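Local coordinates for FERM, ARHGEF and pleckstrin domain-containing protein 2 (Mus musculus, PDB 6D2K), which activates the small GTPase RAC1 as a guanine nucleotide exchange factor and takes part in semaphorin signalling and actin remodelling, its FERM domain forming this chain, at residues 23-35 and 61-73. Sequence-based numbering, arbitrary orientation.
Sequences DIEPKCDGQVLLT and IWLEPMKPIIRQV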
loop_
_atom_site.group_PDB
_atom_site.type_symbol
_atom_site.label_atom_id
_atom_site.label_comp_id
_atom_site.label_asym_id
_atom_site.label_seq_id
_atom_site.Cartn_x
_atom_site.Cartn_y
_atom_site.Cartn_z
ATOM N N ASP A 23 11.132 -19.707 8.810
ATOM C CA ASP A 23 11.257 -20.119 10.200
ATOM C C ASP A 23 12.189 -19.167 10.928
ATOM O O ASP A 23 13.311 -18.921 10.494
ATOM C CB ASP A 23 11.769 -21.558 10.275
ATOM C CG ASP A 23 10.775 -22.550 9.717
ATOM O OD1 ASP A 23 9.588 -22.477 10.101
ATOM O OD2 ASP A 23 11.174 -23.401 8.896
ATOM N N ILE A 24 11.716 -18.605 12.033
ATOM C CA ILE A 24 12.489 -17.585 12.722
ATOM C C ILE A 24 12.278 -17.677 14.223
ATOM O O ILE A 24 11.215 -18.095 14.681
ATOM C CB ILE A 24 12.090 -16.188 12.231
ATOM C CG1 ILE A 24 13.092 -15.133 12.696
ATOM C CG2 ILE A 24 10.687 -15.848 12.692
ATOM C CD1 ILE A 24 13.001 -13.843 11.921
ATOM N N GLU A 25 13.297 -17.291 14.983
ATOM C CA GLU A 25 13.170 -17.230 16.435
ATOM C C GLU A 25 12.267 -16.074 16.807
ATOM O O GLU A 25 12.504 -14.941 16.397
ATOM C CB GLU A 25 14.535 -17.071 17.098
ATOM C CG GLU A 25 15.431 -18.276 16.911
ATOM C CD GLU A 25 16.821 -18.060 17.466
ATOM O OE1 GLU A 25 17.586 -17.275 16.867
ATOM O OE2 GLU A 25 17.145 -18.679 18.502
ATOM N N PRO A 26 11.215 -16.364 17.580
ATOM C CA PRO A 26 10.203 -15.358 17.915
ATOM C C PRO A 26 10.810 -14.087 18.498
ATOM O O PRO A 26 10.251 -13.013 18.296
ATOM C CB PRO A 26 9.331 -16.069 18.948
ATOM C CG PRO A 26 9.500 -17.525 18.650
ATOM C CD PRO A 26 10.901 -17.690 18.145
ATOM N N LYS A 27 11.941 -14.204 19.188
ATOM C CA LYS A 27 12.550 -13.057 19.856
ATOM C C LYS A 27 13.302 -12.128 18.907
ATOM O O LYS A 27 13.654 -11.014 19.283
ATOM C CB LYS A 27 13.512 -13.527 20.943
ATOM C CG LYS A 27 14.763 -14.184 20.382
ATOM C CD LYS A 27 15.679 -14.688 21.483
ATOM C CE LYS A 27 16.866 -15.416 20.886
ATOM N NZ LYS A 27 16.397 -16.474 19.949
ATOM N N CYS A 28 13.565 -12.596 17.691
ATOM C CA CYS A 28 14.260 -11.778 16.700
ATOM C C CYS A 28 13.477 -10.515 16.356
ATOM O O CYS A 28 12.248 -10.531 16.309
ATOM C CB CYS A 28 14.517 -12.578 15.417
ATOM S SG CYS A 28 15.727 -13.909 15.587
ATOM N N ASP A 29 14.198 -9.426 16.112
ATOM C CA ASP A 29 13.584 -8.192 15.634
ATOM C C ASP A 29 12.992 -8.423 14.253
ATOM O O ASP A 29 13.461 -9.278 13.518
ATOM C CB ASP A 29 14.620 -7.074 15.551
ATOM C CG ASP A 29 14.906 -6.436 16.896
ATOM O OD1 ASP A 29 15.856 -5.631 16.972
ATOM O OD2 ASP A 29 14.182 -6.731 17.873
ATOM N N GLY A 30 11.978 -7.644 13.893
ATOM C CA GLY A 30 11.360 -7.763 12.579
ATOM C C GLY A 30 12.331 -7.738 11.404
ATOM O O GLY A 30 12.121 -8.415 10.397
ATOM N N GLN A 31 13.404 -6.967 11.531
ATOM C CA GLN A 31 14.384 -6.858 10.450
ATOM C C GLN A 31 14.919 -8.212 9.982
ATOM O O GLN A 31 15.179 -8.407 8.796
ATOM C CB GLN A 31 15.547 -5.961 10.877
ATOM C CG GLN A 31 16.480 -5.606 9.736
ATOM C CD GLN A 31 15.749 -4.945 8.580
ATOM O OE1 GLN A 31 15.207 -3.847 8.725
ATOM N NE2 GLN A 31 15.733 -5.607 7.426
ATOM N N VAL A 32 15.094 -9.149 10.908
ATOM C CA VAL A 32 15.575 -10.481 10.549
ATOM C C VAL A 32 14.679 -11.160 9.500
ATOM O O VAL A 32 15.169 -11.761 8.535
ATOM C CB VAL A 32 15.726 -11.378 11.802
ATOM C CG1 VAL A 32 16.264 -12.741 11.421
ATOM C CG2 VAL A 32 16.635 -10.694 12.817
ATOM N N LEU A 33 13.366 -11.044 9.680
ATOM C CA LEU A 33 12.409 -11.616 8.745
ATOM C C LEU A 33 12.384 -10.806 7.456
ATOM O O LEU A 33 12.357 -11.373 6.367
ATOM C CB LEU A 33 11.006 -11.659 9.359
ATOM C CG LEU A 33 9.895 -12.127 8.411
ATOM C CD1 LEU A 33 10.166 -13.521 7.829
ATOM C CD2 LEU A 33 8.535 -12.082 9.120
ATOM N N LEU A 34 12.380 -9.484 7.596
ATOM C CA LEU A 34 12.377 -8.592 6.440
ATOM C C LEU A 34 13.551 -8.936 5.518
ATOM O O LEU A 34 13.370 -9.149 4.324
ATOM C CB LEU A 34 12.434 -7.130 6.888
ATOM C CG LEU A 34 11.223 -6.579 7.659
ATOM C CD1 LEU A 34 11.544 -5.276 8.360
ATOM C CD2 LEU A 34 10.014 -6.406 6.740
ATOM N N THR A 35 14.746 -9.031 6.092
ATOM C CA THR A 35 15.941 -9.371 5.316
ATOM C C THR A 35 15.904 -10.767 4.673
ATOM O O THR A 35 16.369 -10.940 3.544
ATOM C CB THR A 35 17.221 -9.189 6.160
ATOM O OG1 THR A 35 17.388 -7.799 6.480
ATOM C CG2 THR A 35 18.441 -9.677 5.392
ATOM N N ILE A 61 -1.604 -3.704 9.676
ATOM C CA ILE A 61 -0.530 -3.041 10.398
ATOM C C ILE A 61 0.849 -3.515 9.909
ATOM O O ILE A 61 1.018 -4.661 9.504
ATOM C CB ILE A 61 -0.709 -3.160 11.933
ATOM C CG1 ILE A 61 0.535 -3.730 12.610
ATOM C CG2 ILE A 61 -1.959 -3.960 12.279
ATOM C CD1 ILE A 61 0.398 -3.856 14.110
ATOM N N TRP A 62 1.810 -2.601 9.899
ATOM C CA TRP A 62 3.163 -2.904 9.437
ATOM C C TRP A 62 4.030 -3.596 10.481
ATOM O O TRP A 62 4.020 -3.237 11.667
ATOM C CB TRP A 62 3.859 -1.612 9.013
ATOM C CG TRP A 62 3.252 -0.975 7.806
ATOM C CD1 TRP A 62 2.505 0.167 7.760
ATOM C CD2 TRP A 62 3.345 -1.450 6.461
ATOM N NE1 TRP A 62 2.126 0.434 6.455
ATOM C CE2 TRP A 62 2.635 -0.549 5.647
ATOM C CE3 TRP A 62 3.952 -2.565 5.867
ATOM C CZ2 TRP A 62 2.513 -0.733 4.266
ATOM C CZ3 TRP A 62 3.845 -2.734 4.504
ATOM C CH2 TRP A 62 3.134 -1.818 3.718
ATOM N N LEU A 63 4.795 -4.587 10.040
ATOM C CA LEU A 63 5.821 -5.173 10.898
ATOM C C LEU A 63 6.913 -4.145 11.181
ATOM O O LEU A 63 7.439 -3.527 10.256
ATOM C CB LEU A 63 6.418 -6.420 10.236
ATOM C CG LEU A 63 7.385 -7.226 11.107
ATOM C CD1 LEU A 63 6.612 -7.985 12.178
ATOM C CD2 LEU A 63 8.166 -8.196 10.261
ATOM N N GLU A 64 7.239 -3.952 12.461
ATOM C CA GLU A 64 8.286 -3.003 12.859
ATOM C C GLU A 64 9.652 -3.693 12.874
ATOM O O GLU A 64 9.805 -4.770 13.441
ATOM C CB GLU A 64 7.966 -2.389 14.237
ATOM C CG GLU A 64 6.617 -1.677 14.301
ATOM C CD GLU A 64 6.388 -0.950 15.615
ATOM O OE1 GLU A 64 7.028 0.097 15.835
ATOM O OE2 GLU A 64 5.561 -1.417 16.423
ATOM N N PRO A 65 10.660 -3.075 12.249
ATOM C CA PRO A 65 11.950 -3.759 12.098
ATOM C C PRO A 65 12.739 -3.905 13.402
ATOM O O PRO A 65 13.548 -4.827 13.499
ATOM C CB PRO A 65 12.711 -2.853 11.123
ATOM C CG PRO A 65 12.064 -1.509 11.271
ATOM C CD PRO A 65 10.614 -1.804 11.505
ATOM N N MET A 66 12.502 -3.023 14.370
ATOM C CA MET A 66 13.304 -2.971 15.594
ATOM C C MET A 66 12.555 -3.439 16.836
ATOM O O MET A 66 12.907 -3.070 17.960
ATOM C CB MET A 66 13.806 -1.547 15.834
ATOM C CG MET A 66 14.444 -0.907 14.621
ATOM S SD MET A 66 16.210 -1.234 14.518
ATOM C CE MET A 66 16.854 0.430 14.653
ATOM N N LYS A 67 11.513 -4.235 16.637
ATOM C CA LYS A 67 10.815 -4.872 17.741
ATOM C C LYS A 67 10.748 -6.373 17.487
ATOM O O LYS A 67 10.671 -6.804 16.340
ATOM C CB LYS A 67 9.404 -4.304 17.905
ATOM C CG LYS A 67 9.337 -3.009 18.702
ATOM C CD LYS A 67 7.944 -2.793 19.286
ATOM C CE LYS A 67 7.978 -1.789 20.436
ATOM N NZ LYS A 67 6.623 -1.549 21.019
ATOM N N PRO A 68 10.791 -7.180 18.557
ATOM C CA PRO A 68 10.661 -8.633 18.431
ATOM C C PRO A 68 9.389 -9.024 17.693
ATOM O O PRO A 68 8.321 -8.470 17.956
ATOM C CB PRO A 68 10.580 -9.095 19.888
ATOM C CG PRO A 68 11.350 -8.075 20.627
ATOM C CD PRO A 68 11.040 -6.770 19.950
ATOM N N ILE A 69 9.509 -9.987 16.788
ATOM C CA ILE A 69 8.380 -10.441 15.987
ATOM C C ILE A 69 7.224 -11.001 16.816
ATOM O O ILE A 69 6.063 -10.682 16.577
ATOM C CB ILE A 69 8.825 -11.511 14.991
ATOM C CG1 ILE A 69 9.770 -10.886 13.957
ATOM C CG2 ILE A 69 7.620 -12.144 14.323
ATOM C CD1 ILE A 69 10.661 -11.884 13.268
ATOM N N ILE A 70 7.543 -11.855 17.777
ATOM C CA ILE A 70 6.505 -12.530 18.542
ATOM C C ILE A 70 5.623 -11.526 19.306
ATOM O O ILE A 70 4.424 -11.752 19.478
ATOM C CB ILE A 70 7.120 -13.588 19.494
ATOM C CG1 ILE A 70 6.178 -14.788 19.681
ATOM C CG2 ILE A 70 7.550 -12.949 20.806
ATOM C CD1 ILE A 70 4.843 -14.455 20.282
ATOM N N ARG A 71 6.207 -10.409 19.731
ATOM C CA ARG A 71 5.460 -9.375 20.442
ATOM C C ARG A 71 4.506 -8.591 19.540
ATOM O O ARG A 71 3.582 -7.929 20.019
ATOM C CB ARG A 71 6.413 -8.422 21.143
ATOM N N GLN A 72 4.749 -8.655 18.236
ATOM C CA GLN A 72 3.906 -8.012 17.236
ATOM C C GLN A 72 2.832 -8.944 16.674
ATOM O O GLN A 72 1.669 -8.570 16.557
ATOM C CB GLN A 72 4.783 -7.522 16.080
ATOM C CG GLN A 72 5.894 -6.582 16.517
ATOM C CD GLN A 72 6.590 -5.954 15.330
ATOM O OE1 GLN A 72 5.958 -5.268 14.531
ATOM N NE2 GLN A 72 7.893 -6.186 15.208
ATOM N N VAL A 73 3.213 -10.162 16.323
ATOM C CA VAL A 73 2.253 -11.046 15.659
ATOM C C VAL A 73 1.408 -11.909 16.628
ATOM O O VAL A 73 0.199 -12.051 16.438
ATOM C CB VAL A 73 2.911 -11.863 14.519
ATOM C CG1 VAL A 73 3.376 -10.920 13.405
ATOM C CG2 VAL A 73 4.082 -12.662 15.043
#
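Ile-69 sends its side chain into the 23-35 segment. Its CB lies 3.8 Å from Cys-28 O, the carbonyl that accepts a hydrogen bond from Ile-69 N, the C=O...N angle being 163°. CG1, placed beside the backbone N by a chi1 of -67°, touches that oxygen at 3.4 Å and also lies near Gly-30 CA. CD1 then meets Ile-24 CD1 tip to tip at 3.3 Å, tighter than usual van der Waals contact, with Leu-33 CB also against it. This joins two connections of the ubiquitin-like N-terminal lobe of the FERM domain: the turn leading from strand 19-24 into helix 30-41, and the loop between strand 60-62 and the short helix. Gly-30 N donates to Lys-67 O and Gln-31 N to Pro-65 O, both at 2.9 Å; the second bond lies in the carbonyl plane, on a lone pair. Asp-29 lays its CB 3.2 Å from Pro-65 O, and its carboxylate lies along the Met-66 to Pro-68 backbone, OD2 3.5 Å from Lys-67 C. A glycine in place of Asp-29 would probably leave the turn from Glu-64 to Lys-67 less well covered and the backbone there freer to turn. Farther along, Leu-34 CD1 packs on Pro-65 CB at 3.9 Å.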